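Local coordinates for cytokinin riboside 5'-monophosphate phosphoribohydrolase (Corynebacterium glutamicum, PDB 5WQ3), which belongs to the Rossmann-like alpha/beta proteins of the SLOG clan, with a central parallel sheet flanked by helices and six chains in its assembly, at residues C[72-77]-C[157-162]; C[86-91]-C[233-238]; C[210-215]-C[224-229]. One frame throughout, in Å; residues are numbered along the deposited sequence.

Contact 1: residues C[72-77]-C[157-162]; sequences TVFGSA and TMFLKY. With EDO (1,2-ethanediol), chain L.
Phe74, on the central strand 70-74 of a Rossmann-like parallel sheet, drives the edge of its ring into the face of Phe159 on helix 152-162, which covers the strand here. This is a T-shaped stack, with ring centroids 5.1 Å apart and planes at 88°. Phe74 CZ and CE1 do the touching: Phe74 CZ lies over one face of the Phe159 ring, toward its rim, 3.8 Å from Phe159 CD2. Phe74 CE1 sits 3.8 Å from Phe159 CE2. Two residues back along the strand, Thr72 offers its methyl, CG2 lying 3.7 Å from Phe159 CD1. With OG1 of Thr72 beside the backbone N (chi1 -57°), CG2 lies anti to that N and is turned to the ring; OG1 is hydrogen-bonded to Ser163 OG. All three residues are buried. Phe166 and Glu178 pack round the two aromatic rings, and strand 166-168 pairs with the strand of Thr72 and Phe74.

Away from the strand, Leu160 still packs on helix 173-188; the looser side is that of exposed Lys161, which has a cation-pi contact with Phe61 of helix 46-64 and whose NZ donates to Tyr162 OH at 3.1 Å. A 1,2-ethanediol, probably from the crystallisation liquor, has settled beside Leu160 CD1. Its O1 makes a weak hydrogen bond of 3.4 Å to Thr157 OG1, which is also bonded to the carbonyl oxygen of Phe153.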
loop_
_atom_site.group_PDB
_atom_site.type_symbol
_atom_site.label_atom_id
_atom_site.label_comp_id
_atom_site.label_asym_id
_atom_site.label_seq_id
_atom_site.Cartn_x
_atom_site.Cartn_y
_atom_site.Cartn_z
ATOM N N THR C 72 -13.176 -47.167 -47.008
ATOM C CA THR C 72 -12.649 -45.990 -46.357
ATOM C C THR C 72 -13.330 -44.750 -46.907
ATOM O O THR C 72 -13.430 -44.571 -48.080
ATOM C CB THR C 72 -11.112 -45.818 -46.508
ATOM O OG1 THR C 72 -10.423 -46.936 -46.013
ATOM C CG2 THR C 72 -10.634 -44.622 -45.743
ATOM N N VAL C 73 -13.783 -43.908 -46.012
ATOM C CA VAL C 73 -14.399 -42.580 -46.427
ATOM C C VAL C 73 -13.530 -41.437 -45.824
ATOM O O VAL C 73 -13.180 -41.466 -44.656
ATOM C CB VAL C 73 -15.855 -42.428 -45.909
ATOM C CG1 VAL C 73 -16.532 -41.167 -46.482
ATOM C CG2 VAL C 73 -16.643 -43.663 -46.279
ATOM N N PHE C 74 -13.224 -40.443 -46.644
ATOM C CA PHE C 74 -12.387 -39.310 -46.310
ATOM C C PHE C 74 -13.272 -38.089 -46.601
ATOM O O PHE C 74 -14.207 -38.186 -47.408
ATOM C CB PHE C 74 -11.152 -39.200 -47.229
ATOM C CG PHE C 74 -10.182 -40.282 -47.032
ATOM C CD1 PHE C 74 -9.515 -40.383 -45.845
ATOM C CD2 PHE C 74 -10.050 -41.309 -47.983
ATOM C CE1 PHE C 74 -8.650 -41.424 -45.605
ATOM C CE2 PHE C 74 -9.219 -42.392 -47.748
ATOM C CZ PHE C 74 -8.496 -42.431 -46.558
ATOM N N GLY C 75 -12.966 -36.997 -45.923
ATOM C CA GLY C 75 -13.561 -35.687 -46.202
ATOM C C GLY C 75 -13.165 -34.733 -45.096
ATOM O O GLY C 75 -12.600 -35.176 -44.075
ATOM N N SER C 76 -13.478 -33.456 -45.286
ATOM C CA SER C 76 -12.968 -32.331 -44.449
ATOM C C SER C 76 -13.339 -32.466 -42.983
ATOM O O SER C 76 -14.513 -32.702 -42.641
ATOM C CB SER C 76 -13.557 -30.995 -44.924
ATOM O OG SER C 76 -13.204 -29.913 -44.030
ATOM N N ALA C 77 -12.342 -32.303 -42.129
ATOM C CA ALA C 77 -12.525 -32.284 -40.651
ATOM C C ALA C 77 -13.294 -31.030 -40.216
ATOM O O ALA C 77 -13.792 -30.979 -39.138
ATOM C CB ALA C 77 -11.188 -32.318 -39.932
ATOM N N THR C 157 -0.932 -46.685 -44.824
ATOM C CA THR C 157 -0.869 -48.034 -45.221
ATOM C C THR C 157 -2.137 -48.825 -44.803
ATOM O O THR C 157 -2.581 -49.679 -45.572
ATOM C CB THR C 157 0.378 -48.707 -44.576
ATOM O OG1 THR C 157 1.527 -47.959 -44.983
ATOM C CG2 THR C 157 0.574 -50.061 -45.057
ATOM N N MET C 158 -2.668 -48.587 -43.586
ATOM C CA MET C 158 -3.765 -49.369 -43.059
ATOM C C MET C 158 -5.001 -49.136 -43.915
ATOM O O MET C 158 -5.753 -50.076 -44.143
ATOM C CB MET C 158 -4.078 -48.986 -41.636
ATOM C CG MET C 158 -2.983 -49.150 -40.578
ATOM S SD MET C 158 -2.234 -50.725 -40.622
ATOM C CE MET C 158 -0.614 -50.344 -39.914
ATOM N N PHE C 159 -5.194 -47.922 -44.438
ATOM C CA PHE C 159 -6.383 -47.665 -45.309
ATOM C C PHE C 159 -6.364 -48.498 -46.582
ATOM O O PHE C 159 -7.410 -49.037 -46.986
ATOM C CB PHE C 159 -6.507 -46.193 -45.675
ATOM C CG PHE C 159 -6.762 -45.263 -44.508
ATOM C CD1 PHE C 159 -7.768 -45.484 -43.626
ATOM C CD2 PHE C 159 -5.976 -44.141 -44.325
ATOM C CE1 PHE C 159 -8.019 -44.604 -42.586
ATOM C CE2 PHE C 159 -6.232 -43.232 -43.277
ATOM C CZ PHE C 159 -7.244 -43.479 -42.394
ATOM N N LEU C 160 -5.176 -48.659 -47.194
ATOM C CA LEU C 160 -5.033 -49.392 -48.418
ATOM C C LEU C 160 -5.062 -50.883 -48.170
ATOM O O LEU C 160 -5.568 -51.635 -48.983
ATOM C CB LEU C 160 -3.726 -49.041 -49.150
ATOM C CG LEU C 160 -3.707 -47.645 -49.799
ATOM C CD1 LEU C 160 -2.276 -47.216 -50.158
ATOM C CD2 LEU C 160 -4.640 -47.658 -51.020
ATOM N N LYS C 161 -4.479 -51.319 -47.071
ATOM C CA LYS C 161 -4.371 -52.764 -46.818
ATOM C C LYS C 161 -5.712 -53.386 -46.329
ATOM O O LYS C 161 -5.969 -54.539 -46.633
ATOM C CB LYS C 161 -3.263 -53.047 -45.756
ATOM C CG LYS C 161 -2.874 -54.526 -45.667
ATOM C CD LYS C 161 -1.731 -54.743 -44.684
ATOM C CE LYS C 161 -1.359 -56.215 -44.615
ATOM N NZ LYS C 161 -0.429 -56.478 -43.490
ATOM N N TYR C 162 -6.529 -52.667 -45.558
ATOM C CA TYR C 162 -7.708 -53.229 -44.913
ATOM C C TYR C 162 -9.029 -52.663 -45.310
ATOM O O TYR C 162 -9.984 -52.900 -44.645
ATOM C CB TYR C 162 -7.559 -53.117 -43.401
ATOM C CG TYR C 162 -6.335 -53.855 -42.920
ATOM C CD1 TYR C 162 -6.311 -55.227 -42.917
ATOM C CD2 TYR C 162 -5.163 -53.151 -42.529
ATOM C CE1 TYR C 162 -5.162 -55.936 -42.520
ATOM C CE2 TYR C 162 -4.019 -53.836 -42.133
ATOM C CZ TYR C 162 -4.036 -55.222 -42.123
ATOM O OH TYR C 162 -2.940 -55.902 -41.699
HETATM C C1 EDO L . 0.630 -45.965 -47.967
HETATM O O1 EDO L . 1.310 -47.170 -48.251
HETATM C C2 EDO L . 1.198 -44.910 -48.876
HETATM O O2 EDO L . 1.837 -43.934 -48.071
#

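Contact 2: residues C[86-91]-C[233-238]; sequences YKAGVE and DDLDQA. With PGE (triethylene glycol), chain M.
Leu235 reaches helix 84-98 with a single methyl, CD1, which rests against the turn Ala88-Glu91. Leu235 CD1 lies 3.5 Å from Ala88 O. The same CD1 of Leu235 is 3.6 Å from Glu91 CB. Glu91 crosses the leucine at about a right angle, and its extended chain also brings OE1 to 3.7 Å from Leu235 CD1. With chi2 at 174°, CD1 continues the line of the leucine side chain and reaches the other helix. Beyond this first shell, Leu235 also rests on Ile199 of strand 196-199. Leu235 with Ala88 and Glu91 joins two helices of the Rossmann-like fold that are far apart in sequence: the one following the central strand 70-74 and the C-terminal one following edge strand 230-232. Asp236 OD1 adds a salt bridge to Lys95 NZ, again between these helices. What fixes the start of helix 235-246 is Asp234 at the N-cap, whose OD1 accepts from Gln237 N at 2.9 Å; the bond is nearly straight (167°) but comes from above the carboxylate plane. Further out, Gln237 OE1 is bonded to Thr232 OG1, and Gln237 NE2 donates to O3 of a triethylene glycol, probably from the crystallisation liquor, at 3.1 Å.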
loop_
_atom_site.group_PDB
_atom_site.type_symbol
_atom_site.label_atom_id
_atom_site.label_comp_id
_atom_site.label_asym_id
_atom_site.label_seq_id
_atom_site.Cartn_x
_atom_site.Cartn_y
_atom_site.Cartn_z
ATOM N N TYR C 86 -22.350 -32.985 -44.390
ATOM C CA TYR C 86 -22.397 -33.782 -43.166
ATOM C C TYR C 86 -23.569 -34.770 -43.259
ATOM O O TYR C 86 -23.440 -35.968 -42.964
ATOM C CB TYR C 86 -22.488 -32.932 -41.890
ATOM C CG TYR C 86 -22.237 -33.699 -40.596
ATOM C CD1 TYR C 86 -23.193 -34.540 -40.067
ATOM C CD2 TYR C 86 -21.024 -33.620 -39.931
ATOM C CE1 TYR C 86 -22.973 -35.248 -38.876
ATOM C CE2 TYR C 86 -20.785 -34.354 -38.742
ATOM C CZ TYR C 86 -21.768 -35.173 -38.233
ATOM O OH TYR C 86 -21.573 -35.918 -37.060
ATOM N N LYS C 87 -24.718 -34.270 -43.681
ATOM C CA LYS C 87 -25.900 -35.137 -43.717
ATOM C C LYS C 87 -25.735 -36.282 -44.763
ATOM O O LYS C 87 -26.107 -37.462 -44.516
ATOM C CB LYS C 87 -27.147 -34.314 -44.000
ATOM C CG LYS C 87 -28.440 -35.113 -44.051
ATOM C CD LYS C 87 -29.614 -34.169 -44.371
ATOM C CE LYS C 87 -30.786 -34.856 -45.069
ATOM N NZ LYS C 87 -31.780 -35.306 -44.065
ATOM N N ALA C 88 -25.176 -35.911 -45.904
ATOM C CA ALA C 88 -24.772 -36.863 -46.920
ATOM C C ALA C 88 -23.792 -37.930 -46.347
ATOM O O ALA C 88 -23.995 -39.141 -46.502
ATOM C CB ALA C 88 -24.160 -36.112 -48.108
ATOM N N GLY C 89 -22.772 -37.477 -45.640
ATOM C CA GLY C 89 -21.828 -38.429 -44.990
ATOM C C GLY C 89 -22.512 -39.425 -44.070
ATOM O O GLY C 89 -22.141 -40.582 -44.062
ATOM N N VAL C 90 -23.505 -38.983 -43.297
ATOM C CA VAL C 90 -24.230 -39.886 -42.373
ATOM C C VAL C 90 -24.996 -40.992 -43.146
ATOM O O VAL C 90 -24.916 -42.194 -42.797
ATOM C CB VAL C 90 -25.169 -39.109 -41.423
ATOM C CG1 VAL C 90 -26.152 -40.025 -40.697
ATOM C CG2 VAL C 90 -24.343 -38.297 -40.417
ATOM N N GLU C 91 -25.722 -40.568 -44.182
ATOM C CA GLU C 91 -26.483 -41.426 -45.064
ATOM C C GLU C 91 -25.571 -42.409 -45.805
ATOM O O GLU C 91 -25.912 -43.570 -45.960
ATOM C CB GLU C 91 -27.269 -40.582 -46.098
ATOM C CG GLU C 91 -28.471 -39.843 -45.506
ATOM C CD GLU C 91 -29.393 -39.229 -46.562
ATOM O OE1 GLU C 91 -28.922 -38.858 -47.672
ATOM O OE2 GLU C 91 -30.604 -39.125 -46.290
ATOM N N ASP C 233 -23.654 -37.261 -57.026
ATOM C CA ASP C 233 -24.348 -36.832 -55.808
ATOM C C ASP C 233 -25.291 -37.876 -55.256
ATOM O O ASP C 233 -25.951 -37.644 -54.228
ATOM C CB ASP C 233 -25.146 -35.572 -56.103
ATOM C CG ASP C 233 -24.246 -34.400 -56.379
ATOM O OD1 ASP C 233 -23.178 -34.266 -55.678
ATOM O OD2 ASP C 233 -24.557 -33.616 -57.293
ATOM N N ASP C 234 -25.439 -38.999 -55.974
ATOM C CA ASP C 234 -26.444 -40.000 -55.601
ATOM C C ASP C 234 -25.705 -41.065 -54.795
ATOM O O ASP C 234 -24.907 -41.778 -55.337
ATOM C CB ASP C 234 -27.035 -40.604 -56.848
ATOM C CG ASP C 234 -28.169 -41.568 -56.565
ATOM O OD1 ASP C 234 -28.058 -42.410 -55.677
ATOM O OD2 ASP C 234 -29.193 -41.506 -57.275
ATOM N N LEU C 235 -25.986 -41.137 -53.519
ATOM C CA LEU C 235 -25.311 -42.069 -52.627
ATOM C C LEU C 235 -25.669 -43.519 -52.911
ATOM O O LEU C 235 -24.840 -44.404 -52.708
ATOM C CB LEU C 235 -25.655 -41.733 -51.208
ATOM C CG LEU C 235 -25.330 -40.310 -50.782
ATOM C CD1 LEU C 235 -25.855 -40.035 -49.386
ATOM C CD2 LEU C 235 -23.838 -39.994 -50.863
ATOM N N ASP C 236 -26.913 -43.815 -53.328
ATOM C CA ASP C 236 -27.202 -45.190 -53.714
ATOM C C ASP C 236 -26.434 -45.617 -54.947
ATOM O O ASP C 236 -25.991 -46.744 -55.068
ATOM C CB ASP C 236 -28.673 -45.357 -53.988
ATOM C CG ASP C 236 -29.484 -45.272 -52.772
ATOM O OD1 ASP C 236 -29.163 -45.912 -51.740
ATOM O OD2 ASP C 236 -30.477 -44.555 -52.851
ATOM N N GLN C 237 -26.297 -44.721 -55.918
ATOM C CA GLN C 237 -25.436 -45.028 -57.033
ATOM C C GLN C 237 -23.994 -45.261 -56.606
ATOM O O GLN C 237 -23.311 -46.056 -57.266
ATOM C CB GLN C 237 -25.392 -43.886 -58.038
ATOM C CG GLN C 237 -24.606 -44.161 -59.282
ATOM C CD GLN C 237 -24.535 -42.929 -60.188
ATOM O OE1 GLN C 237 -24.803 -41.817 -59.741
ATOM N NE2 GLN C 237 -24.181 -43.128 -61.443
ATOM N N ALA C 238 -23.497 -44.469 -55.651
ATOM C CA ALA C 238 -22.109 -44.630 -55.181
ATOM C C ALA C 238 -21.932 -46.021 -54.675
ATOM O O ALA C 238 -20.953 -46.711 -55.012
ATOM C CB ALA C 238 -21.799 -43.658 -54.045
HETATM O O4 PGE M . -22.509 -37.245 -62.115
HETATM C C6 PGE M . -23.029 -38.555 -61.916
HETATM C C5 PGE M . -22.570 -39.404 -63.092
HETATM O O3 PGE M . -23.193 -40.683 -63.014
#

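Contact 3: residues C[210-215]-C[224-229]; sequences WIRHRL and KDVDRM
In the beta-alpha-beta crossover from strand 196-199 to strand 230-232, Ile211 and Arg212 of helix 201-216 meet Val226 and Asp227 of the short helix 223-227 that comes just before the last strand. The inner half is apolar: Ile211 CG2 lies 3.5 Å from Val226 CG2, the two side chains sliding past each other in opposite directions. Phe180 and Ile221 extend this packing. Val226 has its CG1 between the backbone N and the carbonyl carbon, and that branch comes over one face of the Arg212 guanidinium, 4.0 Å from NH2 and offset toward its rim. At the edge of the same group lies Asp227, in an end-on salt bridge that uses one oxygen: Asp227 OD1 takes Arg212 NH1 on its anti side, at a modelled 2.5 Å whose exact value is doubtful, and Arg212 NH2 at 2.7 Å, nearly along the C-O bond. Both bonds lie close to the guanidinium plane, which is turned 38° from the carboxylate. Glu223 OE1 is a further, long and weak, ion partner of Arg212 NH2. Both hydrogen bonds to the one oxygen are bent (143° from NH1, 134° from NH2), so the grip probably owes more to charge than to alignment, and the arginine would tend to draw negative charge toward OD1.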
loop_
_atom_site.group_PDB
_atom_site.type_symbol
_atom_site.label_atom_id
_atom_site.label_comp_id
_atom_site.label_asym_id
_atom_site.label_seq_id
_atom_site.Cartn_x
_atom_site.Cartn_y
_atom_site.Cartn_z
ATOM N N TRP C 210 -9.727 -30.316 -64.898
ATOM C CA TRP C 210 -8.307 -30.075 -65.071
ATOM C C TRP C 210 -7.592 -31.383 -65.340
ATOM O O TRP C 210 -6.754 -31.477 -66.227
ATOM C CB TRP C 210 -7.726 -29.373 -63.830
ATOM C CG TRP C 210 -6.244 -29.101 -63.892
ATOM C CD1 TRP C 210 -5.593 -28.176 -64.664
ATOM C CD2 TRP C 210 -5.228 -29.808 -63.181
ATOM N NE1 TRP C 210 -4.242 -28.253 -64.462
ATOM C CE2 TRP C 210 -4.000 -29.253 -63.543
ATOM C CE3 TRP C 210 -5.258 -30.828 -62.262
ATOM C CZ2 TRP C 210 -2.810 -29.703 -63.049
ATOM C CZ3 TRP C 210 -4.065 -31.280 -61.753
ATOM C CH2 TRP C 210 -2.856 -30.697 -62.143
ATOM N N ILE C 211 -7.901 -32.404 -64.569
ATOM C CA ILE C 211 -7.249 -33.692 -64.790
ATOM C C ILE C 211 -7.458 -34.178 -66.256
ATOM O O ILE C 211 -6.497 -34.619 -66.915
ATOM C CB ILE C 211 -7.757 -34.745 -63.791
ATOM C CG1 ILE C 211 -7.235 -34.428 -62.365
ATOM C CG2 ILE C 211 -7.285 -36.145 -64.203
ATOM C CD1 ILE C 211 -7.949 -35.204 -61.273
ATOM N N ARG C 212 -8.686 -34.091 -66.771
ATOM C CA ARG C 212 -8.922 -34.484 -68.199
ATOM C C ARG C 212 -8.265 -33.536 -69.212
ATOM O O ARG C 212 -7.553 -33.962 -70.114
ATOM C CB ARG C 212 -10.396 -34.602 -68.538
ATOM C CG ARG C 212 -11.232 -35.271 -67.486
ATOM C CD ARG C 212 -12.659 -35.455 -67.950
ATOM N NE ARG C 212 -13.240 -36.637 -67.313
ATOM C CZ ARG C 212 -13.122 -37.885 -67.777
ATOM N NH1 ARG C 212 -13.691 -38.894 -67.116
ATOM N NH2 ARG C 212 -12.433 -38.143 -68.894
ATOM N N HIS C 213 -8.448 -32.244 -69.037
ATOM C CA HIS C 213 -8.052 -31.316 -70.087
ATOM C C HIS C 213 -6.541 -31.086 -70.035
ATOM O O HIS C 213 -5.922 -30.661 -70.996
ATOM C CB HIS C 213 -8.878 -30.021 -70.029
ATOM C CG HIS C 213 -10.318 -30.213 -70.419
ATOM N ND1 HIS C 213 -11.379 -29.809 -69.625
ATOM C CD2 HIS C 213 -10.874 -30.801 -71.512
ATOM C CE1 HIS C 213 -12.520 -30.128 -70.217
ATOM N NE2 HIS C 213 -12.243 -30.734 -71.362
ATOM N N ARG C 214 -5.927 -31.415 -68.931
ATOM C CA ARG C 214 -4.555 -31.136 -68.824
ATOM C C ARG C 214 -3.733 -32.374 -68.602
ATOM O O ARG C 214 -2.768 -32.596 -69.339
ATOM C CB ARG C 214 -4.371 -30.114 -67.714
ATOM C CG ARG C 214 -2.987 -29.578 -67.557
ATOM C CD ARG C 214 -2.422 -29.012 -68.848
ATOM N NE ARG C 214 -3.050 -27.732 -69.177
ATOM C CZ ARG C 214 -2.455 -26.780 -69.908
ATOM N NH1 ARG C 214 -1.210 -26.952 -70.388
ATOM N NH2 ARG C 214 -3.097 -25.648 -70.150
ATOM N N LEU C 215 -4.041 -33.219 -67.624
ATOM C CA LEU C 215 -3.127 -34.369 -67.473
ATOM C C LEU C 215 -3.254 -35.393 -68.650
ATOM O O LEU C 215 -2.270 -36.010 -69.084
ATOM C CB LEU C 215 -3.366 -35.090 -66.164
ATOM C CG LEU C 215 -3.247 -34.287 -64.875
ATOM C CD1 LEU C 215 -3.257 -35.148 -63.608
ATOM C CD2 LEU C 215 -2.000 -33.464 -64.884
ATOM N N LYS C 224 -8.226 -43.782 -68.996
ATOM C CA LYS C 224 -8.934 -44.689 -68.125
ATOM C C LYS C 224 -8.560 -44.445 -66.619
ATOM O O LYS C 224 -9.364 -44.683 -65.721
ATOM C CB LYS C 224 -8.620 -46.122 -68.533
ATOM C CG LYS C 224 -7.159 -46.462 -68.396
ATOM C CD LYS C 224 -6.886 -47.952 -68.491
ATOM C CE LYS C 224 -6.593 -48.335 -69.931
ATOM N NZ LYS C 224 -6.830 -49.790 -70.088
ATOM N N ASP C 225 -7.338 -43.976 -66.355
ATOM C CA ASP C 225 -6.915 -43.641 -64.962
ATOM C C ASP C 225 -7.832 -42.585 -64.269
ATOM O O ASP C 225 -7.889 -42.544 -63.030
ATOM C CB ASP C 225 -5.485 -43.129 -64.912
ATOM C CG ASP C 225 -4.506 -44.038 -65.613
ATOM O OD1 ASP C 225 -4.790 -45.241 -65.638
ATOM O OD2 ASP C 225 -3.460 -43.545 -66.125
ATOM N N VAL C 226 -8.504 -41.753 -65.073
ATOM C CA VAL C 226 -9.465 -40.810 -64.586
ATOM C C VAL C 226 -10.924 -41.244 -64.819
ATOM O O VAL C 226 -11.770 -41.048 -63.967
ATOM C CB VAL C 226 -9.171 -39.383 -65.146
ATOM C CG1 VAL C 226 -9.350 -39.285 -66.663
ATOM C CG2 VAL C 226 -10.022 -38.334 -64.448
ATOM N N ASP C 227 -11.227 -41.843 -65.965
ATOM C CA ASP C 227 -12.599 -42.329 -66.255
ATOM C C ASP C 227 -13.119 -43.353 -65.284
ATOM O O ASP C 227 -14.306 -43.487 -65.162
ATOM C CB ASP C 227 -12.670 -42.992 -67.643
ATOM C CG ASP C 227 -12.770 -41.986 -68.767
ATOM O OD1 ASP C 227 -12.753 -40.771 -68.483
ATOM O OD2 ASP C 227 -12.859 -42.414 -69.933
ATOM N N ARG C 228 -12.230 -44.071 -64.602
ATOM C CA ARG C 228 -12.630 -45.131 -63.673
ATOM C C ARG C 228 -13.175 -44.672 -62.320
ATOM O O ARG C 228 -13.774 -45.486 -61.598
ATOM C CB ARG C 228 -11.440 -46.032 -63.404
ATOM C CG ARG C 228 -10.360 -45.418 -62.511
ATOM C CD ARG C 228 -9.038 -46.186 -62.616
ATOM N NE ARG C 228 -9.339 -47.616 -62.577
ATOM C CZ ARG C 228 -8.749 -48.581 -63.285
ATOM N NH1 ARG C 228 -7.764 -48.330 -64.128
ATOM N NH2 ARG C 228 -9.164 -49.835 -63.146
ATOM N N MET C 229 -12.987 -43.390 -61.963
ATOM C CA MET C 229 -13.633 -42.859 -60.775
ATOM C C MET C 229 -15.076 -42.522 -61.090
ATOM O O MET C 229 -15.370 -41.929 -62.092
ATOM C CB MET C 229 -13.046 -41.529 -60.342
ATOM C CG MET C 229 -11.630 -41.554 -59.918
ATOM S SD MET C 229 -11.248 -40.012 -59.064
ATOM C CE MET C 229 -10.621 -39.101 -60.473
#

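Contact 1 lies near the geometric centre of the chain, about 3 Å from it, its own centre about 17 Å from that of contact 2 and about 22 Å from that of contact 3. Strand 70-74 leads on to helix 84-98, and the segments of contacts 1 and 2 alternate along the chain, yet their nearest atoms stay about 6 Å apart. Contact 3 is nested inside the loop that contact 2 closes; 224-229 runs through strand 230-232 into 233-238, although the two centres are about 23 Å apart. Intermediaries connect them: helix 173-188 packs against both contact 1 and contact 3, and strand 196-199 touches Leu235 of contact 2 and Met229 of contact 3.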